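Local coordinates for probable quinone reductase Qor (NADPH:quinone reductase) (Zeta-crystallin homolog protein) (Mycobacterium tuberculosis, PDB 4RVU) that binds NADPH and probably passes electrons from it to quinones, as a zeta-crystallin-like member of the medium-chain dehydrogenase/reductase family, at residues Asp222-Thr227 / Ala247-Val252; Thr228-Leu233 / Pro257-Ala262; His31-Ile36 / Phe103-Ala108; Asp89-Ala94 / Ser109-Val114. All coordinates share one frame; numbering follows the deposited sequence.

The four contacts divide between the two domains of a medium-chain reductase. Along the chain, interactions 3 and 4 come first and alternate in their segments within the GroES-like domain. Their centres lie about 10 Å apart on one mixed sheet, where strands 90-93, 103-107 and 111-113 follow one another, and they touch through residues such as Ala106 and Thr111. Interactions 1 and 2 also alternate, with centres about 14 Å apart; Asp222 and Val252 join them to Thr228, Ser232 and Phe229. Centres of the two pairs are about 30 to 42 Å apart. The second pair thus belongs to the cofactor-binding Rossmann domain, where interaction 1 lines the NADPH pocket and interaction 2 reaches the dimer interface.

Interaction 1 (Asp222-Thr227 / Ala247-Val252); sequences DGVGAT and AASGPV. With NDP (NADPH dihydro-nicotinamide-adenine-dinucleotide phosphate), chain E.
Ser249 links two loops that follow neighbouring strands of the Rossmann sheet, and its side chain can be followed atom by atom. Its CB points at segment 222-227 and packs against Val224 O and Thr227 OG1. From there OG turns into the crowded position between backbone N and carbonyl carbon (chi1 75°), where it donates to Val224 O at 2.7 Å and accepts from Thr227 N at 3.0 Å. The methyl CG1 of Val224 lies beside the same OG. Val224 O is gripped twice: Ser249 N reaches it in the carbonyl plane, on a lone pair, at 2.9 Å, whereas the hydroxyl comes from above that plane.

Two further backbone bonds flank this centre, Ala248 N to Gly223 O and Ala226 N to Gly250 O. Gly225 lets the backbones come close, its CA 4.1 Å from Ala247 CA, with Val252 CG2 against it. Asp222 shapes the first loop as an Asx turn, its OD1 accepting from Val224 N and, almost straight at 176°, from Gly225 N. Gly223 O also accepts from the ribose hydroxyl O3D of NADPH at 2.8 Å, and Ser249 CA lies 3.4 Å from the adenine N6A. The paired loops thus form part of the cofactor pocket, between the ends of strands 217-222 and 240-244 and the starts of helices 229-234 and 258-262.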
# COMPACT_ATOMS: atom_id res chain seq x y z
N ASP A 222 10.29 -5.30 -5.50
CA ASP A 222 10.10 -6.35 -6.52
C ASP A 222 9.94 -5.73 -7.90
O ASP A 222 8.90 -5.13 -8.22
CB ASP A 222 8.90 -7.23 -6.14
CG ASP A 222 8.71 -8.42 -7.07
OD1 ASP A 222 8.97 -8.31 -8.29
OD2 ASP A 222 8.26 -9.48 -6.59
N GLY A 223 10.97 -5.87 -8.73
CA GLY A 223 10.92 -5.37 -10.09
C GLY A 223 10.79 -6.49 -11.11
O GLY A 223 10.93 -6.27 -12.32
N VAL A 224 10.50 -7.69 -10.62
CA VAL A 224 10.47 -8.89 -11.45
C VAL A 224 9.03 -9.32 -11.76
O VAL A 224 8.73 -9.78 -12.86
CB VAL A 224 11.25 -10.02 -10.75
CG1 VAL A 224 11.06 -11.34 -11.49
CG2 VAL A 224 12.73 -9.65 -10.67
N GLY A 225 8.13 -9.15 -10.79
CA GLY A 225 6.72 -9.36 -11.07
C GLY A 225 6.25 -10.80 -11.00
O GLY A 225 6.28 -11.41 -9.93
N ALA A 226 5.81 -11.34 -12.13
CA ALA A 226 5.08 -12.62 -12.15
C ALA A 226 5.73 -13.77 -11.38
O ALA A 226 5.06 -14.46 -10.61
CB ALA A 226 4.77 -13.04 -13.58
N THR A 227 7.03 -13.98 -11.56
CA THR A 227 7.71 -15.14 -10.97
C THR A 227 8.15 -14.98 -9.51
O THR A 227 8.58 -15.94 -8.87
CB THR A 227 8.93 -15.57 -11.81
OG1 THR A 227 9.89 -14.51 -11.83
CG2 THR A 227 8.51 -15.89 -13.22
N ALA A 247 7.97 -5.50 -13.79
CA ALA A 247 7.36 -6.75 -14.23
C ALA A 247 8.23 -7.44 -15.28
O ALA A 247 7.73 -7.89 -16.30
CB ALA A 247 5.98 -6.48 -14.80
N ALA A 248 9.53 -7.51 -15.02
CA ALA A 248 10.48 -8.08 -15.99
C ALA A 248 10.14 -9.51 -16.43
O ALA A 248 10.31 -9.86 -17.60
CB ALA A 248 11.89 -8.02 -15.44
N SER A 249 9.67 -10.32 -15.50
CA SER A 249 9.31 -11.71 -15.81
C SER A 249 7.90 -11.83 -16.36
O SER A 249 7.46 -12.92 -16.74
CB SER A 249 9.43 -12.60 -14.57
OG SER A 249 8.35 -12.37 -13.68
N GLY A 250 7.17 -10.71 -16.42
CA GLY A 250 5.78 -10.74 -16.84
C GLY A 250 4.88 -10.11 -15.79
O GLY A 250 5.29 -9.94 -14.64
N PRO A 251 3.65 -9.77 -16.19
CA PRO A 251 2.73 -9.05 -15.30
C PRO A 251 2.25 -9.90 -14.12
O PRO A 251 2.09 -11.12 -14.25
CB PRO A 251 1.56 -8.71 -16.22
CG PRO A 251 1.56 -9.83 -17.24
CD PRO A 251 3.02 -10.13 -17.47
N VAL A 252 2.04 -9.25 -12.97
CA VAL A 252 1.48 -9.90 -11.79
C VAL A 252 -0.04 -10.04 -11.93
O VAL A 252 -0.74 -9.05 -12.17
CB VAL A 252 1.80 -9.10 -10.51
CG1 VAL A 252 1.14 -9.74 -9.30
CG2 VAL A 252 3.30 -9.00 -10.30
PA NDP E . 17.36 -4.82 -15.02
O1A NDP E . 18.72 -4.31 -15.39
O2A NDP E . 17.04 -5.12 -13.58
O5B NDP E . 17.05 -6.14 -15.89
C5B NDP E . 15.97 -6.99 -15.55
C4B NDP E . 16.50 -8.09 -14.64
O4B NDP E . 15.44 -8.81 -14.02
C3B NDP E . 17.30 -9.12 -15.42
O3B NDP E . 18.67 -8.75 -15.53
C2B NDP E . 17.11 -10.39 -14.62
O2B NDP E . 18.20 -10.59 -13.74
C1B NDP E . 15.83 -10.17 -13.83
N9A NDP E . 14.82 -11.10 -14.36
C8A NDP E . 14.20 -12.07 -13.67
N7A NDP E . 13.34 -12.76 -14.46
C5A NDP E . 13.41 -12.24 -15.69
C6A NDP E . 12.78 -12.50 -17.00
N6A NDP E . 11.87 -13.49 -17.15
N1A NDP E . 13.13 -11.72 -18.04
C2A NDP E . 14.04 -10.73 -17.91
N3A NDP E . 14.66 -10.44 -16.75
C4A NDP E . 14.39 -11.15 -15.63
O3 NDP E . 16.27 -3.80 -15.60
PN NDP E . 16.17 -2.28 -15.09
O1N NDP E . 17.21 -2.06 -14.03
O2N NDP E . 16.11 -1.40 -16.30
O5D NDP E . 14.73 -2.25 -14.38
C5D NDP E . 14.44 -3.11 -13.29
C4D NDP E . 12.93 -3.30 -13.16
O4D NDP E . 12.35 -2.12 -12.60
C3D NDP E . 12.29 -3.49 -14.52
O3D NDP E . 11.24 -4.45 -14.38
C2D NDP E . 11.69 -2.14 -14.86
O2D NDP E . 10.52 -2.30 -15.65
C1D NDP E . 11.38 -1.57 -13.48
N1N NDP E . 11.45 -0.11 -13.40
C2N NDP E . 10.42 0.54 -12.85
C3N NDP E . 10.42 1.92 -12.72
C7N NDP E . 9.23 2.59 -12.10
O7N NDP E . 9.25 3.80 -11.92
N7N NDP E . 8.18 1.84 -11.75
C4N NDP E . 11.59 2.75 -13.19
C5N NDP E . 12.64 1.92 -13.75
C6N NDP E . 12.54 0.54 -13.83
P2B NDP E . 18.43 -12.01 -13.02
O1X NDP E . 17.17 -12.77 -13.31
O2X NDP E . 19.65 -12.58 -13.69
O3X NDP E . 18.64 -11.67 -11.57

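Interaction 2 (Thr228-Leu233 / Pro257-Ala262); sequences TFDASL and PQRLNA
One salt bridge supplies the charged part of this meeting between two short helical segments, whose axes approach to 11.5 Å at an angle of 42°. Arg259 spans the gap with a chain that leaves CB with CG anti to the carbonyl carbon, runs extended at chi2 and bends at chi3 (63°). Its NH2 meets Asp230 OD1 at 2.8 Å. The bond is somewhat bent, 144° at the hydrogen: the oxygen lies near the guanidinium plane, but the nitrogen comes from well above the carboxylate plane, so the two flat groups stand nearly perpendicular instead of forming a coplanar, two-pronged pair.

A water provides a second polar link. It accepts from Arg259 NH2 in the guanidinium plane and donates to Asp230 O at 2.8 Å, so that one nitrogen is tied to both the side chain and the backbone of Asp230.

Van der Waals contacts complete the interface. Leu233, with CG anti to the backbone N, spreads its two methyls over different partners: CD2 lies 3.8 Å from Arg259 NE and touches Arg259 CB as well, while CD1 makes the apolar pair with Leu260 CD2 at 3.9 Å, the two leucines crossing at about a right angle. Phe229 brings the edge of its ring to the arginine, CE1 lying 4.0 Å from Arg259 NH2.

Beneath the helices, Phe229 and Leu233 rest on Leu242 of strand 240-244, and Phe229 and Leu260 share Leu268 of strand 267-269. Leu260 also packs on Leu268 of the second subunit, which places segment 257-262 at the dimer interface.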
# COMPACT_ATOMS: atom_id res chain seq x y z
N THR A 228 8.01 -13.77 -8.97
CA THR A 228 8.51 -13.51 -7.63
C THR A 228 7.44 -12.96 -6.68
O THR A 228 7.66 -12.95 -5.48
CB THR A 228 9.67 -12.52 -7.66
OG1 THR A 228 9.28 -11.35 -8.39
CG2 THR A 228 10.90 -13.15 -8.33
N PHE A 229 6.32 -12.48 -7.22
CA PHE A 229 5.33 -11.77 -6.40
C PHE A 229 4.84 -12.58 -5.19
O PHE A 229 4.85 -12.08 -4.06
CB PHE A 229 4.13 -11.30 -7.23
CG PHE A 229 3.17 -10.46 -6.43
CD1 PHE A 229 2.11 -11.05 -5.76
CD2 PHE A 229 3.35 -9.08 -6.33
CE1 PHE A 229 1.23 -10.29 -5.01
CE2 PHE A 229 2.47 -8.31 -5.57
CZ PHE A 229 1.40 -8.93 -4.91
N ASP A 230 4.40 -13.82 -5.42
CA ASP A 230 3.89 -14.63 -4.32
C ASP A 230 4.93 -14.79 -3.22
O ASP A 230 4.60 -14.71 -2.03
CB ASP A 230 3.42 -16.00 -4.83
CG ASP A 230 2.25 -15.89 -5.78
OD1 ASP A 230 1.73 -14.78 -5.96
OD2 ASP A 230 1.85 -16.93 -6.36
N ALA A 231 6.18 -15.01 -3.61
CA ALA A 231 7.27 -15.12 -2.66
C ALA A 231 7.55 -13.81 -1.93
O ALA A 231 7.80 -13.81 -0.72
CB ALA A 231 8.53 -15.62 -3.35
N SER A 232 7.52 -12.70 -2.66
CA SER A 232 7.69 -11.38 -2.05
C SER A 232 6.64 -11.15 -0.98
O SER A 232 6.95 -10.75 0.15
CB SER A 232 7.57 -10.28 -3.10
OG SER A 232 8.63 -10.35 -4.04
N LEU A 233 5.39 -11.39 -1.34
CA LEU A 233 4.28 -11.18 -0.41
C LEU A 233 4.43 -12.05 0.85
O LEU A 233 4.20 -11.59 1.97
CB LEU A 233 2.94 -11.45 -1.11
CG LEU A 233 1.69 -11.27 -0.25
CD1 LEU A 233 1.61 -9.83 0.23
CD2 LEU A 233 0.42 -11.63 -1.00
N PRO A 257 -7.27 -8.85 -2.34
CA PRO A 257 -6.79 -7.99 -1.25
C PRO A 257 -6.69 -8.71 0.08
O PRO A 257 -5.86 -8.33 0.91
CB PRO A 257 -7.87 -6.90 -1.18
CG PRO A 257 -8.38 -6.81 -2.58
CD PRO A 257 -8.40 -8.24 -3.06
N GLN A 258 -7.50 -9.75 0.29
CA GLN A 258 -7.40 -10.51 1.54
C GLN A 258 -6.06 -11.23 1.69
O GLN A 258 -5.68 -11.62 2.81
CB GLN A 258 -8.57 -11.49 1.70
CG GLN A 258 -9.90 -10.79 2.03
CD GLN A 258 -10.01 -10.38 3.49
OE1 GLN A 258 -9.02 -10.36 4.23
NE2 GLN A 258 -11.23 -10.06 3.93
N ARG A 259 -5.33 -11.41 0.59
CA ARG A 259 -3.97 -11.93 0.70
C ARG A 259 -3.10 -10.97 1.49
O ARG A 259 -2.18 -11.40 2.18
CB ARG A 259 -3.37 -12.19 -0.69
CG ARG A 259 -4.05 -13.35 -1.43
CD ARG A 259 -3.55 -13.46 -2.86
NE ARG A 259 -2.12 -13.77 -2.91
CZ ARG A 259 -1.37 -13.65 -4.00
NH1 ARG A 259 -1.91 -13.24 -5.14
NH2 ARG A 259 -0.08 -13.94 -3.95
N LEU A 260 -3.39 -9.67 1.40
CA LEU A 260 -2.58 -8.67 2.11
C LEU A 260 -2.83 -8.73 3.61
O LEU A 260 -1.96 -8.42 4.42
CB LEU A 260 -2.87 -7.26 1.57
CG LEU A 260 -2.77 -7.03 0.07
CD1 LEU A 260 -3.07 -5.57 -0.28
CD2 LEU A 260 -1.39 -7.43 -0.47
N ASN A 261 -4.05 -9.15 3.97
CA ASN A 261 -4.43 -9.35 5.35
C ASN A 261 -3.67 -10.56 5.89
O ASN A 261 -2.92 -10.45 6.85
CB ASN A 261 -5.95 -9.56 5.40
CG ASN A 261 -6.48 -9.79 6.81
OD1 ASN A 261 -5.73 -9.88 7.78
ND2 ASN A 261 -7.80 -9.89 6.92
N ALA A 262 -3.84 -11.71 5.25
CA ALA A 262 -3.18 -12.94 5.67
C ALA A 262 -1.66 -12.79 5.77
O ALA A 262 -1.03 -13.38 6.65
CB ALA A 262 -3.55 -14.08 4.73
O HOH W 1 1.86 -15.15 -1.66

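Interaction 3 (His31-Ile36 / Phe103-Ala108); sequences HGELLI and FCTAPA
Side chains alternate between the two faces of an antiparallel strand pair. On the face bearing Leu34, Ile36, Cys104 and Ala106, the contacts are apolar, branched side chains meeting alanines. Ile36 stretches CD1 to 4.0 Å from Ala106 CB. Leu34 CG lies 3.9 Å from Ala108 CB.

Leu35 and Thr105 occupy the other face. Leu35, its CG anti to the backbone N (chi1 173°), crosses Phe103 obliquely, CD1 approaching Phe103 CB at 4.2 Å. Toward the start of segment 31-36, the extended Glu33 chain crosses Thr105. A water donates to Glu33 OE2 at 2.8 Å and also hydrogen-bonds Thr105 OG1, while Glu33 OE1 accepts from the backbone N of Gly30.

The backbones fix this register with five hydrogen bonds; the straightest, Ile36 N to Cys104 O, is 2.8 Å long and reaches the oxygen nearly along its C=O axis. Ala108 N closes the ladder on Gly32 O.

Strand 33-38 lies between strands 67-74 and 103-107 in the mixed sheet of the GroES-like domain, where Ile36 touches Val91 and Ala106 touches Ser93 of strand 90-93.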
# COMPACT_ATOMS: atom_id res chain seq x y z
N HIS A 31 8.16 24.40 -26.67
CA HIS A 31 8.11 25.19 -25.44
C HIS A 31 8.49 24.33 -24.23
O HIS A 31 7.99 23.21 -24.07
CB HIS A 31 6.72 25.81 -25.26
CG HIS A 31 6.38 26.83 -26.31
ND1 HIS A 31 5.09 27.12 -26.68
CD2 HIS A 31 7.18 27.63 -27.06
CE1 HIS A 31 5.10 28.05 -27.62
NE2 HIS A 31 6.36 28.37 -27.87
N GLY A 32 9.37 24.87 -23.38
CA GLY A 32 9.82 24.16 -22.19
C GLY A 32 10.87 23.09 -22.44
O GLY A 32 11.33 22.43 -21.49
N GLU A 33 11.27 22.91 -23.70
CA GLU A 33 12.18 21.83 -24.07
C GLU A 33 13.61 22.25 -24.40
O GLU A 33 13.87 23.37 -24.83
CB GLU A 33 11.62 21.03 -25.25
CG GLU A 33 10.31 20.33 -24.94
CD GLU A 33 9.79 19.49 -26.09
OE1 GLU A 33 10.19 19.76 -27.24
OE2 GLU A 33 8.99 18.57 -25.84
N LEU A 34 14.53 21.32 -24.17
CA LEU A 34 15.91 21.46 -24.59
C LEU A 34 16.12 20.50 -25.74
O LEU A 34 15.45 19.47 -25.82
CB LEU A 34 16.84 21.06 -23.44
CG LEU A 34 16.67 21.80 -22.13
CD1 LEU A 34 17.36 21.05 -21.00
CD2 LEU A 34 17.24 23.19 -22.28
N LEU A 35 17.05 20.83 -26.64
CA LEU A 35 17.47 19.89 -27.67
C LEU A 35 18.83 19.36 -27.23
O LEU A 35 19.75 20.14 -26.99
CB LEU A 35 17.60 20.59 -29.02
CG LEU A 35 18.20 19.76 -30.16
CD1 LEU A 35 17.24 18.67 -30.58
CD2 LEU A 35 18.56 20.66 -31.34
N ILE A 36 18.94 18.04 -27.06
CA ILE A 36 20.14 17.44 -26.52
C ILE A 36 20.86 16.67 -27.62
O ILE A 36 20.25 15.87 -28.32
CB ILE A 36 19.79 16.49 -25.35
CG1 ILE A 36 19.15 17.29 -24.21
CG2 ILE A 36 21.02 15.72 -24.87
CD1 ILE A 36 18.61 16.45 -23.07
N PHE A 103 20.03 13.06 -31.62
CA PHE A 103 19.46 14.25 -31.01
C PHE A 103 18.05 13.95 -30.54
O PHE A 103 17.30 13.23 -31.22
CB PHE A 103 19.38 15.40 -32.03
CG PHE A 103 20.71 15.87 -32.55
CD1 PHE A 103 21.33 15.22 -33.62
CD2 PHE A 103 21.34 16.97 -31.98
CE1 PHE A 103 22.55 15.66 -34.10
CE2 PHE A 103 22.56 17.42 -32.46
CZ PHE A 103 23.17 16.76 -33.51
N CYS A 104 17.68 14.48 -29.38
CA CYS A 104 16.32 14.34 -28.88
C CYS A 104 15.94 15.56 -28.07
O CYS A 104 16.77 16.45 -27.84
CB CYS A 104 16.18 13.07 -28.02
SG CYS A 104 17.03 13.14 -26.41
N THR A 105 14.68 15.61 -27.64
CA THR A 105 14.21 16.72 -26.82
C THR A 105 13.88 16.22 -25.42
O THR A 105 13.54 15.05 -25.25
CB THR A 105 12.93 17.35 -27.40
OG1 THR A 105 11.91 16.36 -27.47
CG2 THR A 105 13.20 17.92 -28.79
N ALA A 106 13.96 17.12 -24.44
CA ALA A 106 13.53 16.79 -23.08
C ALA A 106 13.04 18.05 -22.37
O ALA A 106 13.55 19.14 -22.64
CB ALA A 106 14.66 16.12 -22.29
N PRO A 107 12.06 17.90 -21.47
CA PRO A 107 11.62 19.09 -20.73
C PRO A 107 12.75 19.58 -19.84
O PRO A 107 13.34 18.77 -19.13
CB PRO A 107 10.49 18.56 -19.83
CG PRO A 107 10.15 17.17 -20.35
CD PRO A 107 11.41 16.66 -21.00
N ALA A 108 13.05 20.87 -19.89
CA ALA A 108 14.09 21.45 -19.04
C ALA A 108 13.87 21.17 -17.54
O ALA A 108 14.83 20.97 -16.81
CB ALA A 108 14.21 22.95 -19.29
O HOH W 2 10.50 16.44 -24.96

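Interaction 4 (Asp89-Ala94 / Ser109-Val114); sequences DRVVSA and SLTAKV
In the GroES-like domain of this medium-chain reductase, strands 90-93 and 111-113 pair antiparallel, with distinct side-chain conformations on each face. Val92 and Ala112 form the hydrogen-bonded pair: Val92 N to Ala112 O and Ala112 N to Val92 O are both 2.8 Å, each N-H meeting its oxygen nearly along the C=O axis.

Val92 holds CG1 in the crowded position between backbone N and carbonyl carbon (chi1 59°), which brings it to 3.7 Å from Val114 CG2. The two valines cross at about a right angle, and helix 120-140 packs on both through Leu127 and Ala123. Val114 has CG1 anti to its own N (chi1 -179°); this branch lies beside both terminal nitrogens of Arg90, and Val114 CB sits over one guanidinium face, offset toward its rim. The arginine, bent at chi3, has its NH2 held by Val118 O, and a water links its NH1 to Val114 O.

On the opposite face, Thr111 turns CG2 anti to the backbone N and presses it tightly, at 3.5 Å, against Val91 CB. Its OG1 is hydrogen-bonded to Pro107 O. Lys113, extended beyond CG, crosses Asp89 obliquely, making a long salt bridge of 3.9 Å from NZ to Asp89 OD2; a water joins the same two atoms, and OD2 also accepts from Ser86 N.

Ser93, with OG anti to its backbone N (chi1 -175°), donates to Leu110 O at 2.6 Å from above the carbonyl plane.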
# COMPACT_ATOMS: atom_id res chain seq x y z
N ASP A 89 25.76 23.11 -22.07
CA ASP A 89 25.78 22.35 -20.82
C ASP A 89 25.64 20.85 -21.07
O ASP A 89 24.89 20.43 -21.97
CB ASP A 89 24.65 22.80 -19.87
CG ASP A 89 24.93 24.13 -19.20
OD1 ASP A 89 26.07 24.63 -19.28
OD2 ASP A 89 24.00 24.69 -18.57
N ARG A 90 26.36 20.05 -20.28
CA ARG A 90 26.19 18.59 -20.27
C ARG A 90 25.03 18.30 -19.34
O ARG A 90 25.02 18.74 -18.19
CB ARG A 90 27.44 17.89 -19.72
CG ARG A 90 28.65 17.90 -20.63
CD ARG A 90 29.88 17.37 -19.88
NE ARG A 90 29.77 15.94 -19.67
CZ ARG A 90 29.93 15.32 -18.51
NH1 ARG A 90 30.26 15.99 -17.40
NH2 ARG A 90 29.78 14.01 -18.45
N VAL A 91 24.04 17.57 -19.85
CA VAL A 91 22.81 17.37 -19.08
C VAL A 91 22.32 15.94 -19.21
O VAL A 91 22.76 15.20 -20.08
CB VAL A 91 21.69 18.33 -19.53
CG1 VAL A 91 22.06 19.78 -19.23
CG2 VAL A 91 21.35 18.13 -21.01
N VAL A 92 21.41 15.54 -18.33
CA VAL A 92 20.87 14.20 -18.39
C VAL A 92 19.39 14.25 -18.01
O VAL A 92 18.99 15.02 -17.14
CB VAL A 92 21.69 13.22 -17.51
CG1 VAL A 92 21.70 13.66 -16.05
CG2 VAL A 92 21.17 11.78 -17.65
N SER A 93 18.58 13.45 -18.70
CA SER A 93 17.15 13.39 -18.42
C SER A 93 16.68 11.97 -18.53
O SER A 93 17.26 11.17 -19.28
CB SER A 93 16.37 14.27 -19.40
OG SER A 93 14.98 14.32 -19.07
N ALA A 94 15.64 11.65 -17.78
CA ALA A 94 14.99 10.34 -17.83
C ALA A 94 13.60 10.52 -18.43
O ALA A 94 12.79 9.58 -18.42
CB ALA A 94 14.87 9.77 -16.43
N SER A 109 12.61 21.17 -17.11
CA SER A 109 12.30 20.97 -15.69
C SER A 109 12.60 19.54 -15.21
O SER A 109 12.71 19.29 -14.00
CB SER A 109 10.83 21.31 -15.42
OG SER A 109 9.98 20.48 -16.19
N LEU A 110 12.72 18.60 -16.15
CA LEU A 110 13.05 17.21 -15.82
C LEU A 110 14.40 16.82 -16.42
O LEU A 110 14.60 15.68 -16.84
CB LEU A 110 11.95 16.27 -16.32
CG LEU A 110 10.55 16.56 -15.76
CD1 LEU A 110 9.58 15.57 -16.33
CD2 LEU A 110 10.52 16.51 -14.24
N THR A 111 15.31 17.79 -16.47
CA THR A 111 16.67 17.58 -16.95
C THR A 111 17.63 18.12 -15.90
O THR A 111 17.42 19.22 -15.37
CB THR A 111 16.90 18.31 -18.28
OG1 THR A 111 16.01 17.80 -19.28
CG2 THR A 111 18.33 18.12 -18.76
N ALA A 112 18.68 17.37 -15.60
CA ALA A 112 19.68 17.82 -14.62
C ALA A 112 21.02 18.06 -15.29
O ALA A 112 21.40 17.34 -16.22
CB ALA A 112 19.84 16.77 -13.52
N LYS A 113 21.74 19.07 -14.80
CA LYS A 113 23.13 19.26 -15.21
C LYS A 113 23.97 18.14 -14.64
O LYS A 113 23.80 17.76 -13.49
CB LYS A 113 23.67 20.60 -14.69
CG LYS A 113 23.10 21.83 -15.40
CD LYS A 113 23.60 23.12 -14.75
CE LYS A 113 23.03 24.36 -15.43
NZ LYS A 113 23.57 25.63 -14.86
N VAL A 114 24.88 17.61 -15.45
CA VAL A 114 25.79 16.56 -15.01
C VAL A 114 27.00 17.22 -14.36
O VAL A 114 27.54 18.18 -14.90
CB VAL A 114 26.22 15.68 -16.20
CG1 VAL A 114 27.14 14.56 -15.74
CG2 VAL A 114 24.98 15.11 -16.90
O HOH W 3 24.23 27.09 -17.61
O HOH W 4 29.65 18.85 -16.66
O HOH W 5 13.93 13.11 -15.96